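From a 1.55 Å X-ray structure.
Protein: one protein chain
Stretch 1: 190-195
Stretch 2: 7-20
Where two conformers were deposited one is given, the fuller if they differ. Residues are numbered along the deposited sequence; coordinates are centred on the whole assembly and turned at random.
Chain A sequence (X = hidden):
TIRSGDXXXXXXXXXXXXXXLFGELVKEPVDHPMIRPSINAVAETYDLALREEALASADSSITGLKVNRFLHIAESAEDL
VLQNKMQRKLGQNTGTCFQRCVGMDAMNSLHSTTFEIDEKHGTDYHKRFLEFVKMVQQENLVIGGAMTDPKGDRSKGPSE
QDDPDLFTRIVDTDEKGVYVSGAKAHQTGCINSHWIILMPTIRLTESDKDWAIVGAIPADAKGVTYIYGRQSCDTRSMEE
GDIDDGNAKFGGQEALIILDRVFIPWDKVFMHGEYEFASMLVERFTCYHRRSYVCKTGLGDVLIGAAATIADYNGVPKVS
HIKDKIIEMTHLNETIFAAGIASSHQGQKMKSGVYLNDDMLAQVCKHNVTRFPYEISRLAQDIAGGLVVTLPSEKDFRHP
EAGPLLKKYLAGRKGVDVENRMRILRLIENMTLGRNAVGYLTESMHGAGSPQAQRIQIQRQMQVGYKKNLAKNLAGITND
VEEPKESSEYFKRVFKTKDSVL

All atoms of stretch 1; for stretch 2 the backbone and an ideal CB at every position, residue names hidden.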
# COMPACT_ATOMS: atom_id res chain seq x y z
N CYS A 190 -31.96 8.91 13.06
CA CYS A 190 -33.09 9.83 12.91
C CYS A 190 -34.31 9.44 13.74
O CYS A 190 -34.95 10.29 14.39
CB CYS A 190 -33.48 10.00 11.44
SG CYS A 190 -33.85 8.48 10.53
N ILE A 191 -34.62 8.16 13.79
CA ILE A 191 -35.74 7.63 14.56
C ILE A 191 -35.50 7.79 16.06
O ILE A 191 -36.45 7.85 16.84
CB ILE A 191 -36.05 6.19 14.10
CG1 ILE A 191 -36.55 6.24 12.63
CG2 ILE A 191 -37.06 5.50 15.01
CD1 ILE A 191 -36.36 4.91 11.92
N ASN A 192 -34.22 7.85 16.46
CA ASN A 192 -33.77 8.01 17.83
C ASN A 192 -33.60 9.47 18.22
O ASN A 192 -33.13 9.74 19.30
CB ASN A 192 -32.46 7.25 18.04
CG ASN A 192 -32.60 5.77 17.77
OD1 ASN A 192 -33.72 5.24 17.73
ND2 ASN A 192 -31.49 5.08 17.62
N SER A 193 -33.96 10.40 17.33
CA SER A 193 -33.75 11.82 17.51
C SER A 193 -35.06 12.51 17.93
O SER A 193 -36.16 12.01 17.64
CB SER A 193 -33.24 12.46 16.23
OG SER A 193 -31.98 11.95 15.77
N HIS A 194 -34.93 13.69 18.53
CA HIS A 194 -36.04 14.56 18.89
C HIS A 194 -36.36 15.58 17.78
O HIS A 194 -37.53 15.89 17.53
CB HIS A 194 -35.78 15.25 20.23
CG HIS A 194 -35.55 14.31 21.36
ND1 HIS A 194 -34.29 14.10 21.87
CD2 HIS A 194 -36.35 13.45 22.00
CE1 HIS A 194 -34.37 13.22 22.87
NE2 HIS A 194 -35.62 12.79 22.95
N TRP A 195 -35.31 16.15 17.19
CA TRP A 195 -35.40 17.09 16.08
C TRP A 195 -34.44 16.65 14.99
O TRP A 195 -33.40 16.08 15.31
CB TRP A 195 -35.04 18.51 16.50
CG TRP A 195 -36.03 19.11 17.45
CD1 TRP A 195 -36.12 18.95 18.80
CD2 TRP A 195 -37.11 19.97 17.07
NE1 TRP A 195 -37.18 19.66 19.29
CE2 TRP A 195 -37.81 20.29 18.25
CE3 TRP A 195 -37.52 20.52 15.86
CZ2 TRP A 195 -38.92 21.12 18.24
CZ3 TRP A 195 -38.64 21.32 15.85
CH2 TRP A 195 -39.31 21.62 17.02
N UNK A 7 -33.69 8.36 31.18
CA UNK A 7 -34.64 9.42 30.86
C UNK A 7 -34.80 9.54 29.34
O UNK A 7 -35.90 9.73 28.81
CB UNK A 7 -34.18 10.75 31.46
N UNK A 8 -33.68 9.43 28.62
CA UNK A 8 -33.68 9.53 27.17
C UNK A 8 -34.51 8.40 26.56
O UNK A 8 -35.38 8.63 25.72
CB UNK A 8 -32.25 9.50 26.63
N UNK A 9 -34.29 7.18 27.04
CA UNK A 9 -35.06 6.05 26.52
C UNK A 9 -36.56 6.26 26.74
O UNK A 9 -37.36 6.07 25.83
CB UNK A 9 -34.61 4.75 27.18
N UNK A 10 -36.95 6.77 27.91
CA UNK A 10 -38.34 7.04 28.18
C UNK A 10 -38.91 8.11 27.25
O UNK A 10 -40.05 7.98 26.84
CB UNK A 10 -38.51 7.47 29.64
N UNK A 11 -38.11 9.13 26.88
CA UNK A 11 -38.55 10.21 25.99
C UNK A 11 -38.87 9.70 24.57
O UNK A 11 -39.57 10.39 23.82
CB UNK A 11 -37.47 11.29 25.92
N UNK A 12 -38.41 8.48 24.22
CA UNK A 12 -38.63 7.90 22.88
C UNK A 12 -39.91 7.07 22.81
O UNK A 12 -40.25 6.56 21.73
CB UNK A 12 -37.44 7.03 22.48
N UNK A 13 -40.52 6.82 23.97
CA UNK A 13 -41.70 5.95 24.06
C UNK A 13 -42.97 6.72 23.74
O UNK A 13 -43.15 7.88 24.11
CB UNK A 13 -41.81 5.33 25.45
N UNK A 14 -43.88 6.04 23.04
CA UNK A 14 -45.21 6.57 22.87
C UNK A 14 -45.31 7.66 21.80
O UNK A 14 -46.32 8.37 21.84
CB UNK A 14 -45.71 7.12 24.21
N UNK A 15 -44.33 7.75 20.86
CA UNK A 15 -44.30 8.87 19.92
C UNK A 15 -45.06 8.62 18.62
O UNK A 15 -45.39 9.56 17.87
CB UNK A 15 -42.85 9.21 19.59
N UNK A 16 -45.34 7.36 18.32
CA UNK A 16 -46.04 7.00 17.08
C UNK A 16 -45.48 7.63 15.79
O UNK A 16 -46.24 8.00 14.88
CB UNK A 16 -47.51 7.40 17.22
N UNK A 17 -44.16 7.65 15.62
CA UNK A 17 -43.52 7.88 14.31
C UNK A 17 -44.01 6.80 13.36
O UNK A 17 -44.25 5.70 13.81
CB UNK A 17 -41.99 7.87 14.41
N UNK A 18 -44.14 7.14 12.07
CA UNK A 18 -44.46 6.18 11.04
C UNK A 18 -43.15 5.55 10.55
O UNK A 18 -42.39 6.20 9.84
CB UNK A 18 -45.23 6.84 9.89
N UNK A 19 -42.89 4.30 10.96
CA UNK A 19 -41.64 3.62 10.66
C UNK A 19 -41.93 2.28 10.01
O UNK A 19 -42.57 1.42 10.61
CB UNK A 19 -40.80 3.43 11.93
N UNK A 20 -41.41 2.09 8.80
CA UNK A 20 -41.53 0.81 8.13
C UNK A 20 -40.23 0.02 8.26
O UNK A 20 -39.17 0.56 7.94
CB UNK A 20 -41.89 1.01 6.66

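Stretch 1 offers stretch 2 a run of backbone carbonyls, the imidazole of His-194 and the aliphatic side chain of Ile-191. Position 7 is helical and out of reach, so the contact sets little limit on it; it is Asp-7.

At position 8, also helical, CA-to-CB points sideways and nothing of stretch 1 lies near the ideal CB. A long side chain could still come down to the Asn-192 carbonyl, and one ending in a donor would suit. The residue is Tyr-8, with chi1 t; its OH donates to Asn-192 O at 2.7 Å. His-194 lies beside the phenol, CE1 to Tyr-8 CD1 3.8 Å, with the ring planes nearly perpendicular at 86°.

Positions 9 and 10 leave stretch 1 behind and could carry many side chains; they are Ile-9 and Glu-10.

Position 11 points toward stretch 1, its ideal CB 3.8 Å from His-194 NE2. So little space favours a small residue, ideally one with a polar atom for the imidazole: serine, threonine or perhaps cysteine. Ser-11 accepts from His-194, NE2 to OG 2.9 Å, near the ring plane, while its OG donates to Tyr-8 O at 2.6 Å.

At position 12 CB points sideways, with room for a medium-sized apolar chain whose end approaches Asn-192 and His-194. Leu-12 fits, its CD2 3.8 Å from Asn-192 O and 4.3 Å from His-194 NE2.

Position 13 is out of reach and is Arg-13, in a long salt bridge to Glu-10 (NE to OE1 3.8 Å). Position 14 has phi 78°, which favours glycine, and is Gly-14.

Position 15 points toward stretch 1, but its CB is distant; the carbonyls of Ile-191 and Ser-193 call for a long donor, lysine or arginine. Arg-15 reaches Ser-193 O with both terminal nitrogens, NH1 at 2.9 Å and NH2 at 3.2 Å. Its NH2 is also 2.8 Å from Ile-191 O, but the angle is too poor for a hydrogen bond.

Position 16, with positive phi (49°), lies out of reach of stretch 1; asparagine, glycine or aspartate would be plausible, and it is Asp-16.

Position 17 faces Ile-191, and a branched aliphatic chain would cover it. Leu-17 places CD2 4.3 Å from Ile-191 CG2 and 3.9 Å from Ile-191 O.

Position 18 is unconstrained by stretch 1 and is Lys-18. Position 19, extended, puts its ideal CB 4.7 Å from Ile-191 CD1, suiting valine, isoleucine or leucine; Val-19 packs CG1 3.9 Å from that CD1. Position 20 lies beyond contact and is Tyr-20.

Stretch 2 (7-20) DYIESLRGRDLKVY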
# COMPACT_ATOMS: atom_id res chain seq x y z
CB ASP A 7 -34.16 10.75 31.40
CG ASP A 7 -34.16 10.97 32.91
OD1 ASP A 7 -34.83 10.22 33.63
OD2 ASP A 7 -33.43 11.87 33.34
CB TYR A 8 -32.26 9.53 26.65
CG TYR A 8 -32.20 9.19 25.16
CD1 TYR A 8 -32.67 10.08 24.18
CD2 TYR A 8 -31.74 7.96 24.74
CE1 TYR A 8 -32.67 9.76 22.84
CE2 TYR A 8 -31.66 7.66 23.40
CZ TYR A 8 -32.15 8.54 22.45
OH TYR A 8 -32.06 8.16 21.15
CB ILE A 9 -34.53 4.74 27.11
CG1 ILE A 9 -33.11 4.51 26.60
CG2 ILE A 9 -35.44 3.55 26.84
CD1 ILE A 9 -32.39 3.38 27.29
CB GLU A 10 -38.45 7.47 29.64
CG GLU A 10 -39.89 7.68 30.10
CD GLU A 10 -40.83 6.49 29.94
OE1 GLU A 10 -40.40 5.31 30.11
OE2 GLU A 10 -42.01 6.78 29.62
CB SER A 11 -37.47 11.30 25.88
OG SER A 11 -36.45 10.92 24.94
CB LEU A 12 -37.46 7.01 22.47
CG LEU A 12 -36.11 7.70 22.28
CD1 LEU A 12 -35.07 6.68 21.86
CD2 LEU A 12 -36.24 8.84 21.29
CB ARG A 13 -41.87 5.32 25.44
CG ARG A 13 -40.79 4.31 25.77
CD ARG A 13 -41.09 3.62 27.08
NE ARG A 13 -40.08 2.64 27.45
CZ ARG A 13 -40.01 1.41 26.94
NH1 ARG A 13 -40.93 0.99 26.08
NH2 ARG A 13 -39.06 0.60 27.34
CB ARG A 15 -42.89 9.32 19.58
CG ARG A 15 -42.08 9.61 20.84
CD ARG A 15 -40.86 10.46 20.52
NE ARG A 15 -39.94 9.75 19.64
CZ ARG A 15 -38.88 10.28 19.03
NH1 ARG A 15 -38.53 11.53 19.29
NH2 ARG A 15 -38.15 9.56 18.21
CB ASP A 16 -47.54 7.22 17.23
CG ASP A 16 -48.38 6.45 16.21
OD1 ASP A 16 -47.99 5.29 15.87
OD2 ASP A 16 -49.41 7.00 15.76
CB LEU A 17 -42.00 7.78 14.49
CG LEU A 17 -41.23 9.06 14.86
CD1 LEU A 17 -41.73 9.74 16.09
CD2 LEU A 17 -39.73 8.83 14.95
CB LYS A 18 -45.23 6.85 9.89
CG LYS A 18 -45.70 5.85 8.89
CD LYS A 18 -46.39 6.43 7.67
CE LYS A 18 -47.66 7.10 7.94
NZ LYS A 18 -48.22 7.70 6.73
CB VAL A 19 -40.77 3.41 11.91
CG1 VAL A 19 -39.50 2.64 11.61
CG2 VAL A 19 -40.47 4.70 12.63
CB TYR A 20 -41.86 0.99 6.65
CG TYR A 20 -43.29 1.46 6.45
CD1 TYR A 20 -44.36 0.62 6.70
CD2 TYR A 20 -43.56 2.75 6.06
CE1 TYR A 20 -45.67 1.04 6.56
CE2 TYR A 20 -44.86 3.16 5.87
CZ TYR A 20 -45.93 2.32 6.13
OH TYR A 20 -47.24 2.73 6.04
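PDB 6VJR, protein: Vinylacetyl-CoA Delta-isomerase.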